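Local coordinates for fimbrial structural subunit (PDB 3QDH), which builds the shaft of Actinomyces type 2 fimbriae and probably helps mediate adhesion to streptococci and host cells during oral biofilm development, at residues 22-27 and 154-159; 65-70 and 92-97; 225-230 and 237-242. All blocks are in the same frame, centred on the assembly; numbering follows the deposited sequence.

Contacts 1 and 3 adjoin, their centres 9 Å apart: strands 154-165 and 220-230, which they use, are neighbours in one mixed sheet. Contact 1 is fully buried and almost wholly apolar where it joins that sheet to another across a sandwich interior. Contact 3 is partly buried, at the end of a strand where a loop folds back, and relies on an amide and a salt bridge. Contact 2 stands apart at the surface, its centre 29 Å from contact 1 and 34 Å from contact 3; there an arginine lies among carboxylates that hold zinc. Along the chain, contact 2 is nested inside the loop closed by contact 1.

Contact 1 (22-27 and 154-159); sequences SLIKFP and VTSRWG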
loop_
_atom_site.group_PDB
_atom_site.type_symbol
_atom_site.label_atom_id
_atom_site.label_comp_id
_atom_site.label_asym_id
_atom_site.label_seq_id
_atom_site.Cartn_x
_atom_site.Cartn_y
_atom_site.Cartn_z
ATOM N N SER A 22 4.827 5.468 4.013
ATOM C CA SER A 22 3.892 4.482 4.550
ATOM C C SER A 22 3.964 3.191 3.730
ATOM O O SER A 22 4.395 3.193 2.572
ATOM C CB SER A 22 2.459 5.013 4.510
ATOM O OG SER A 22 2.300 6.162 5.326
ATOM N N LEU A 23 3.531 2.091 4.334
ATOM C CA LEU A 23 3.380 0.842 3.587
ATOM C C LEU A 23 2.082 0.832 2.782
ATOM O O LEU A 23 1.076 1.410 3.196
ATOM C CB LEU A 23 3.391 -0.359 4.543
ATOM C CG LEU A 23 4.669 -0.632 5.336
ATOM C CD1 LEU A 23 4.399 -1.649 6.427
ATOM C CD2 LEU A 23 5.797 -1.098 4.428
ATOM N N ILE A 24 2.111 0.194 1.615
ATOM C CA ILE A 24 0.870 -0.275 0.998
ATOM C C ILE A 24 0.871 -1.787 1.200
ATOM O O ILE A 24 1.876 -2.449 0.936
ATOM C CB ILE A 24 0.764 0.045 -0.521
ATOM C CG1 ILE A 24 0.747 1.559 -0.775
ATOM C CG2 ILE A 24 -0.503 -0.571 -1.109
ATOM C CD1 ILE A 24 0.746 1.935 -2.264
ATOM N N LYS A 25 -0.249 -2.305 1.697
ATOM C CA LYS A 25 -0.416 -3.731 1.953
ATOM C C LYS A 25 -1.471 -4.338 1.036
ATOM O O LYS A 25 -2.599 -3.835 0.937
ATOM C CB LYS A 25 -0.772 -3.979 3.429
ATOM C CG LYS A 25 0.425 -3.799 4.344
ATOM C CD LYS A 25 0.119 -4.165 5.785
ATOM C CE LYS A 25 1.317 -3.854 6.669
ATOM N NZ LYS A 25 1.169 -4.492 8.007
ATOM N N PHE A 26 -1.079 -5.425 0.371
ATOM C CA PHE A 26 -1.925 -6.102 -0.603
ATOM C C PHE A 26 -2.247 -7.518 -0.147
ATOM O O PHE A 26 -1.395 -8.400 -0.276
ATOM C CB PHE A 26 -1.206 -6.253 -1.949
ATOM C CG PHE A 26 -0.781 -4.968 -2.605
ATOM C CD1 PHE A 26 -1.717 -4.121 -3.202
ATOM C CD2 PHE A 26 0.571 -4.648 -2.711
ATOM C CE1 PHE A 26 -1.316 -2.951 -3.848
ATOM C CE2 PHE A 26 0.985 -3.476 -3.364
ATOM C CZ PHE A 26 0.040 -2.628 -3.930
ATOM N N PRO A 27 -3.474 -7.753 0.352
ATOM C CA PRO A 27 -3.929 -9.126 0.605
ATOM C C PRO A 27 -4.067 -9.922 -0.699
ATOM O O PRO A 27 -4.683 -9.450 -1.665
ATOM C CB PRO A 27 -5.285 -8.932 1.305
ATOM C CG PRO A 27 -5.268 -7.525 1.801
ATOM C CD PRO A 27 -4.469 -6.759 0.790
ATOM N N VAL A 154 -4.863 -4.574 -9.213
ATOM C CA VAL A 154 -5.395 -3.532 -8.331
ATOM C C VAL A 154 -4.564 -2.274 -8.537
ATOM O O VAL A 154 -3.432 -2.356 -9.000
ATOM C CB VAL A 154 -5.373 -3.916 -6.832
ATOM C CG1 VAL A 154 -6.239 -5.161 -6.557
ATOM C CG2 VAL A 154 -3.923 -4.088 -6.320
ATOM N N THR A 155 -5.138 -1.127 -8.193
ATOM C CA THR A 155 -4.458 0.156 -8.340
ATOM C C THR A 155 -4.661 1.037 -7.115
ATOM O O THR A 155 -5.785 1.198 -6.613
ATOM C CB THR A 155 -4.919 0.908 -9.626
ATOM O OG1 THR A 155 -4.711 0.069 -10.763
ATOM C CG2 THR A 155 -4.131 2.213 -9.812
ATOM N N SER A 156 -3.548 1.578 -6.628
ATOM C CA SER A 156 -3.538 2.568 -5.565
ATOM C C SER A 156 -3.043 3.884 -6.179
ATOM O O SER A 156 -1.985 3.921 -6.810
ATOM C CB SER A 156 -2.611 2.111 -4.436
ATOM O OG SER A 156 -2.632 3.017 -3.352
ATOM N N ARG A 157 -3.823 4.947 -5.995
ATOM C CA ARG A 157 -3.537 6.234 -6.623
ATOM C C ARG A 157 -2.964 7.246 -5.646
ATOM O O ARG A 157 -3.446 7.376 -4.517
ATOM C CB ARG A 157 -4.784 6.798 -7.302
ATOM C CG ARG A 157 -5.285 5.918 -8.432
ATOM C CD ARG A 157 -6.097 6.706 -9.443
ATOM N NE ARG A 157 -5.894 6.198 -10.803
ATOM C CZ ARG A 157 -6.428 5.072 -11.274
ATOM N NH1 ARG A 157 -7.208 4.323 -10.499
ATOM N NH2 ARG A 157 -6.179 4.695 -12.522
ATOM N N TRP A 158 -1.927 7.947 -6.100
ATOM C CA TRP A 158 -1.153 8.851 -5.255
ATOM C C TRP A 158 -0.818 10.146 -5.993
ATOM O O TRP A 158 -0.641 10.155 -7.213
ATOM C CB TRP A 158 0.134 8.159 -4.783
ATOM C CG TRP A 158 -0.139 7.032 -3.825
ATOM C CD1 TRP A 158 -0.701 5.815 -4.124
ATOM C CD2 TRP A 158 0.126 7.012 -2.419
ATOM N NE1 TRP A 158 -0.802 5.049 -2.993
ATOM C CE2 TRP A 158 -0.301 5.753 -1.931
ATOM C CE3 TRP A 158 0.687 7.930 -1.520
ATOM C CZ2 TRP A 158 -0.190 5.393 -0.586
ATOM C CZ3 TRP A 158 0.794 7.572 -0.184
ATOM C CH2 TRP A 158 0.358 6.312 0.271
ATOM N N GLY A 159 -0.743 11.238 -5.241
ATOM C CA GLY A 159 -0.371 12.528 -5.804
ATOM C C GLY A 159 0.605 13.258 -4.904
ATOM O O GLY A 159 0.820 12.873 -3.750
#
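I24 and F26 of strand 23-31 face V154, S156 and W158 of strand 154-165 across the interior of a beta sandwich. The two short segments run nearly antiparallel (164°) with their axes 10.0 Å apart, a spacing that side chains bridge, and no hydrogen bond passes between them.

The apolar contacts come in two groups. At one end the I24 side chain slides past W158: CD1 comes to 3.6 Å from W158 NE1, while CG1 lies 4.0 Å from W158 CZ2. With chi1 at -63°, I24 sends its longer arm toward the indole and turns its other branch, CG2, back over F26, where it sits 3.5 Å above one face, near the rim. At the other end F26 meets V154, whose CG2 touches F26 CE1 at 3.8 Å and lies equally near CD1. Branched aliphatics suit this place because a single residue fills the gaps beside two flat rings.

One polar interaction lies within 154-159. W158 NE1 donates to S156 OG at 2.8 Å, with an N-H...O angle of 146°. I24 CD1 also reaches S156 OG, at 3.7 Å, so a methyl group packs beside this bond.

Strand 102-111 supports I24 and W158 through V111. K8 lies against the F26 ring, and N121 touches F26 and V154. A lysine and an asparagine beside a buried ring would fit an isopeptide site of the CnaA type, isopeptide bonds being known in this pilin; if the two are so linked, the lysine nitrogen is an amide rather than a cation.

Because serine takes up the indole N-H locally, the tryptophan can be buried without a partner from the opposing strand, and the interface between the sheets remains a matter of apolar contact.

Contact 2 (65-70 and 92-97); sequences EGTTLD and LKRIKA. With ZN (zinc ion), chain B.
A salt bridge beside a metal site joins D70 to R94 at the surface, between the loop that follows strand 57-64 and the last turns of helix 89-96. R94 NH2 donates to D70 OD2 at 3.3 Å along a fairly straight path (163°). The acceptor lies practically in the guanidinium plane, but the carboxylate is turned 63° against it and met on its anti side, 33° out of its own plane. The zinc ion, 2.0 Å from D70 OD2, takes the syn side of the same oxygen, so the arginine comes from the other. The other carboxylate oxygen, D70 OD1, accepts from T72 OG1, which helps fix the carboxylate's rotation.

R94 reaches the site because its chain is extended from CG to NE and leaves the helix toward the loop. The aliphatic part crosses L69, whose CD2 touches R94 CD at 3.6 Å; L69 in turn rests on V62 and L64 of strand 57-64, so leucine gives the arginine stem an apolar bed. Beyond it T68 O stands 3.5 Å above one face of the guanidinium, near its rim.

Within the Sgo0707 N2-type domain of this pilin, the zinc ion is held by three carboxylates, D70, D73 and E90, drawn from the loop and from the start of the helix. R94 is a second-shell residue here: its NE forms a salt bridge with D73, so one guanidinium holds two of the three ligands and would offset part of the negative charge gathered round the metal.

At the far edge of the group, R94 NH1 donates to a water 3.1 Å away in the guanidinium plane, and the same water hydrogen-bonds to T67 OG1. The methyl branch of this threonine, CG2, lies 3.8 Å from R94 NH1.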
loop_
_atom_site.group_PDB
_atom_site.type_symbol
_atom_site.label_atom_id
_atom_site.label_comp_id
_atom_site.label_asym_id
_atom_site.label_seq_id
_atom_site.Cartn_x
_atom_site.Cartn_y
_atom_site.Cartn_z
ATOM N N GLU A 65 -6.551 -20.682 5.679
ATOM C CA GLU A 65 -7.845 -20.480 6.332
ATOM C C GLU A 65 -8.300 -21.713 7.112
ATOM O O GLU A 65 -8.314 -22.826 6.576
ATOM C CB GLU A 65 -8.879 -20.105 5.278
ATOM C CG GLU A 65 -10.256 -19.781 5.809
ATOM C CD GLU A 65 -11.297 -19.767 4.714
ATOM O OE1 GLU A 65 -11.011 -20.243 3.582
ATOM O OE2 GLU A 65 -12.416 -19.282 4.995
ATOM N N GLY A 66 -8.668 -21.499 8.377
ATOM C CA GLY A 66 -9.184 -22.564 9.235
ATOM C C GLY A 66 -8.097 -23.324 9.977
ATOM O O GLY A 66 -8.389 -24.288 10.691
ATOM N N THR A 67 -6.854 -22.870 9.808
ATOM C CA THR A 67 -5.651 -23.530 10.309
ATOM C C THR A 67 -4.761 -22.478 10.957
ATOM O O THR A 67 -4.855 -21.295 10.620
ATOM C CB THR A 67 -4.889 -24.219 9.131
ATOM O OG1 THR A 67 -5.457 -25.507 8.899
ATOM C CG2 THR A 67 -3.400 -24.380 9.400
ATOM N N THR A 68 -3.918 -22.896 11.900
ATOM C CA THR A 68 -2.823 -22.057 12.351
ATOM C C THR A 68 -1.510 -22.696 11.882
ATOM O O THR A 68 -1.159 -23.803 12.303
ATOM C CB THR A 68 -2.827 -21.821 13.887
ATOM O OG1 THR A 68 -4.075 -21.234 14.264
ATOM C CG2 THR A 68 -1.712 -20.867 14.279
ATOM N N LEU A 69 -0.827 -21.999 10.967
ATOM C CA LEU A 69 0.469 -22.440 10.443
ATOM C C LEU A 69 1.569 -22.267 11.480
ATOM O O LEU A 69 1.442 -21.460 12.401
ATOM C CB LEU A 69 0.835 -21.624 9.198
ATOM C CG LEU A 69 -0.079 -21.685 7.976
ATOM C CD1 LEU A 69 0.380 -20.637 6.958
ATOM C CD2 LEU A 69 -0.097 -23.086 7.343
ATOM N N ASP A 70 2.655 -23.019 11.324
ATOM C CA ASP A 70 3.845 -22.811 12.121
ATOM C C ASP A 70 4.915 -22.191 11.200
ATOM O O ASP A 70 4.789 -22.270 9.965
ATOM C CB ASP A 70 4.319 -24.144 12.738
ATOM C CG ASP A 70 4.754 -25.154 11.691
ATOM O OD1 ASP A 70 5.742 -24.890 10.976
ATOM O OD2 ASP A 70 4.110 -26.213 11.588
ATOM N N LEU A 92 2.843 -28.028 2.252
ATOM C CA LEU A 92 2.144 -28.607 1.101
ATOM C C LEU A 92 1.184 -29.695 1.525
ATOM O O LEU A 92 0.111 -29.825 0.952
ATOM C CB LEU A 92 3.134 -29.171 0.062
ATOM C CG LEU A 92 4.083 -28.156 -0.582
ATOM C CD1 LEU A 92 5.055 -28.899 -1.527
ATOM C CD2 LEU A 92 3.303 -27.087 -1.343
ATOM N N LYS A 93 1.569 -30.469 2.543
ATOM C CA LYS A 93 0.679 -31.479 3.112
ATOM C C LYS A 93 -0.570 -30.816 3.730
ATOM O O LYS A 93 -1.684 -31.298 3.549
ATOM C CB LYS A 93 1.445 -32.295 4.164
ATOM C CG LYS A 93 0.615 -33.341 4.883
ATOM C CD LYS A 93 1.476 -34.258 5.750
ATOM C CE LYS A 93 1.855 -35.527 5.011
ATOM N NZ LYS A 93 0.684 -36.471 4.907
ATOM N N ARG A 94 -0.376 -29.716 4.454
ATOM C CA ARG A 94 -1.521 -28.944 4.997
ATOM C C ARG A 94 -2.501 -28.453 3.929
ATOM O O ARG A 94 -3.742 -28.554 4.081
ATOM C CB ARG A 94 -1.022 -27.731 5.768
ATOM C CG ARG A 94 -0.401 -28.002 7.144
ATOM C CD ARG A 94 -0.220 -26.653 7.826
ATOM N NE ARG A 94 0.606 -26.671 9.042
ATOM C CZ ARG A 94 0.136 -26.918 10.262
ATOM N NH1 ARG A 94 -1.145 -27.203 10.426
ATOM N NH2 ARG A 94 0.944 -26.896 11.317
ATOM N N ILE A 95 -1.951 -27.895 2.851
ATOM C CA ILE A 95 -2.773 -27.355 1.780
ATOM C C ILE A 95 -3.576 -28.458 1.093
ATOM O O ILE A 95 -4.769 -28.283 0.843
ATOM C CB ILE A 95 -1.966 -26.508 0.758
ATOM C CG1 ILE A 95 -1.334 -25.306 1.467
ATOM C CG2 ILE A 95 -2.881 -26.025 -0.382
ATOM C CD1 ILE A 95 -0.294 -24.507 0.610
ATOM N N LYS A 96 -2.948 -29.600 0.830
ATOM C CA LYS A 96 -3.690 -30.757 0.300
ATOM C C LYS A 96 -4.852 -31.201 1.216
ATOM O O LYS A 96 -5.930 -31.580 0.738
ATOM C CB LYS A 96 -2.737 -31.936 0.028
ATOM C CG LYS A 96 -3.440 -33.194 -0.511
ATOM C CD LYS A 96 -2.426 -34.326 -0.733
ATOM C CE LYS A 96 -3.112 -35.693 -0.709
ATOM N NZ LYS A 96 -3.926 -35.932 -1.912
ATOM N N ALA A 97 -4.621 -31.140 2.522
ATOM C CA ALA A 97 -5.618 -31.550 3.518
ATOM C C ALA A 97 -6.693 -30.484 3.761
ATOM O O ALA A 97 -7.616 -30.712 4.534
ATOM C CB ALA A 97 -4.929 -31.911 4.827
HETATM ZN ZN ZN B . 4.455 -27.283 9.903
HETATM O O HOH W 1 -3.565 -27.625 8.533
#

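Contact 3 (225-230 and 237-242); sequences GLFISD and RDNQKD
S229 and D230, at the end of strand 220-230, lie against N239 and K241 of the irregular loop that follows, with CA atoms 5.7 Å apart in the pairs S229-N239 and D230-K241. I228 and S229 both face R157 in a classic beta bulge that runs into the contact itself. The main chains come close at K241 CA, which makes a C-H...O contact of 3.4 Å with D230 O.

The amide of N239 does the work of a neighbouring strand. Its OD1 accepts from D230 N at 2.8 Å and its ND2 donates to D230 O at 3.1 Å, both bonds fairly straight, although ND2 stands above the carbonyl plane. Asparagine suits the place because it carries a donor and an acceptor side by side; CG anti to the backbone N (chi1 -173°) extends it to the strand end.

R237 grips the D230 carboxylate end-on. R237 NH1 meets the syn lone pair of D230 OD1 at 2.9 Å, though by a bent path, and R237 NH2 reaches D230 OD2 at 3.3 Å, with the two planes 65° apart. I232 N also donates to D230 OD1, and R237 NH2 also donates to I10 O. One water donates to both S229 OG and K241 O; the same hydroxyl hydrogen-bonds to A243 O.

D230 thus has its main-chain N and O, as well as its carboxylate, engaged by a loop of the SpaA-like, prealbumin-type part of the chain. Paired charges and a two-way amide allow a loop without regular structure to close over the strand end.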
loop_
_atom_site.group_PDB
_atom_site.type_symbol
_atom_site.label_atom_id
_atom_site.label_comp_id
_atom_site.label_asym_id
_atom_site.label_seq_id
_atom_site.Cartn_x
_atom_site.Cartn_y
_atom_site.Cartn_z
ATOM N N GLY A 225 4.340 12.277 -2.008
ATOM C CA GLY A 225 3.209 11.369 -2.137
ATOM C C GLY A 225 2.176 11.492 -1.045
ATOM O O GLY A 225 2.504 11.423 0.138
ATOM N N LEU A 226 0.926 11.683 -1.461
ATOM C CA LEU A 226 -0.237 11.566 -0.584
ATOM C C LEU A 226 -1.269 10.663 -1.256
ATOM O O LEU A 226 -1.458 10.734 -2.470
ATOM C CB LEU A 226 -0.851 12.947 -0.287
ATOM C CG LEU A 226 -0.093 13.884 0.673
ATOM C CD1 LEU A 226 -0.619 15.312 0.554
ATOM C CD2 LEU A 226 -0.173 13.422 2.118
ATOM N N PHE A 227 -1.932 9.824 -0.462
ATOM C CA PHE A 227 -2.938 8.881 -0.975
ATOM C C PHE A 227 -4.160 9.606 -1.549
ATOM O O PHE A 227 -4.630 10.589 -0.982
ATOM C CB PHE A 227 -3.349 7.912 0.138
ATOM C CG PHE A 227 -4.486 7.002 -0.228
ATOM C CD1 PHE A 227 -4.294 5.939 -1.119
ATOM C CD2 PHE A 227 -5.749 7.193 0.329
ATOM C CE1 PHE A 227 -5.340 5.094 -1.444
ATOM C CE2 PHE A 227 -6.803 6.349 0.008
ATOM C CZ PHE A 227 -6.599 5.301 -0.882
ATOM N N ILE A 228 -4.661 9.124 -2.686
ATOM C CA ILE A 228 -5.846 9.717 -3.304
ATOM C C ILE A 228 -7.055 8.790 -3.216
ATOM O O ILE A 228 -8.098 9.177 -2.681
ATOM C CB ILE A 228 -5.572 10.139 -4.765
ATOM C CG1 ILE A 228 -4.634 11.349 -4.777
ATOM C CG2 ILE A 228 -6.875 10.485 -5.504
ATOM C CD1 ILE A 228 -4.148 11.723 -6.142
ATOM N N SER A 229 -6.894 7.568 -3.734
ATOM C CA SER A 229 -7.976 6.584 -3.811
ATOM C C SER A 229 -7.411 5.239 -4.265
ATOM O O SER A 229 -6.286 5.166 -4.763
ATOM C CB SER A 229 -9.027 7.027 -4.823
ATOM O OG SER A 229 -8.530 6.882 -6.141
ATOM N N ASP A 230 -8.196 4.177 -4.092
ATOM C CA ASP A 230 -7.815 2.875 -4.647
ATOM C C ASP A 230 -8.958 2.209 -5.414
ATOM O O ASP A 230 -10.093 2.692 -5.400
ATOM C CB ASP A 230 -7.189 1.955 -3.577
ATOM C CG ASP A 230 -8.161 1.579 -2.471
ATOM O OD1 ASP A 230 -9.288 1.134 -2.776
ATOM O OD2 ASP A 230 -7.794 1.706 -1.282
ATOM N N ARG A 237 -14.717 2.345 3.639
ATOM C CA ARG A 237 -13.288 2.119 3.383
ATOM C C ARG A 237 -12.432 3.385 3.320
ATOM O O ARG A 237 -11.242 3.308 3.004
ATOM C CB ARG A 237 -13.083 1.292 2.102
ATOM C CG ARG A 237 -13.161 -0.218 2.315
ATOM C CD ARG A 237 -12.810 -1.003 1.036
ATOM N NE ARG A 237 -11.377 -1.283 0.890
ATOM C CZ ARG A 237 -10.514 -0.529 0.208
ATOM N NH1 ARG A 237 -10.911 0.591 -0.393
ATOM N NH2 ARG A 237 -9.239 -0.898 0.131
ATOM N N ASP A 238 -13.019 4.544 3.617
ATOM C CA ASP A 238 -12.285 5.814 3.525
ATOM C C ASP A 238 -11.796 5.998 2.078
ATOM O O ASP A 238 -10.666 6.427 1.832
ATOM C CB ASP A 238 -11.115 5.827 4.532
ATOM C CG ASP A 238 -10.273 7.096 4.461
ATOM O OD1 ASP A 238 -10.853 8.201 4.357
ATOM O OD2 ASP A 238 -9.024 6.985 4.524
ATOM N N ASN A 239 -12.661 5.651 1.127
ATOM C CA ASN A 239 -12.277 5.565 -0.276
ATOM C C ASN A 239 -13.402 6.010 -1.195
ATOM O O ASN A 239 -14.569 6.011 -0.803
ATOM C CB ASN A 239 -11.864 4.123 -0.624
ATOM C CG ASN A 239 -11.283 3.992 -2.031
ATOM O OD1 ASN A 239 -10.438 4.789 -2.443
ATOM N ND2 ASN A 239 -11.723 2.966 -2.765
ATOM N N GLN A 240 -13.032 6.405 -2.409
ATOM C CA GLN A 240 -13.972 6.582 -3.504
ATOM C C GLN A 240 -13.318 5.989 -4.747
ATOM O O GLN A 240 -12.395 6.571 -5.320
ATOM C CB GLN A 240 -14.341 8.060 -3.698
ATOM C CG GLN A 240 -15.748 8.267 -4.243
ATOM C CD GLN A 240 -16.200 9.716 -4.192
ATOM O OE1 GLN A 240 -16.825 10.153 -3.225
ATOM N NE2 GLN A 240 -15.889 10.467 -5.238
ATOM N N LYS A 241 -13.805 4.813 -5.140
ATOM C CA LYS A 241 -13.167 3.941 -6.136
ATOM C C LYS A 241 -12.646 4.634 -7.404
ATOM O O LYS A 241 -11.515 4.387 -7.831
ATOM C CB LYS A 241 -14.135 2.811 -6.515
ATOM C CG LYS A 241 -13.530 1.642 -7.283
ATOM C CD LYS A 241 -14.635 0.849 -7.988
ATOM C CE LYS A 241 -14.185 -0.539 -8.414
ATOM N NZ LYS A 241 -13.046 -0.518 -9.373
ATOM N N ASP A 242 -13.468 5.489 -8.004
ATOM C CA ASP A 242 -13.128 6.094 -9.294
ATOM C C ASP A 242 -12.623 7.539 -9.181
ATOM O O ASP A 242 -12.711 8.311 -10.142
ATOM C CB ASP A 242 -14.326 6.013 -10.257
ATOM C CG ASP A 242 -14.647 4.581 -10.686
ATOM O OD1 ASP A 242 -13.735 3.863 -11.157
ATOM O OD2 ASP A 242 -15.822 4.176 -10.559
HETATM O O HOH W 2 -8.567 4.506 -7.786
HETATM O O HOH W 3 -8.573 3.054 1.085
#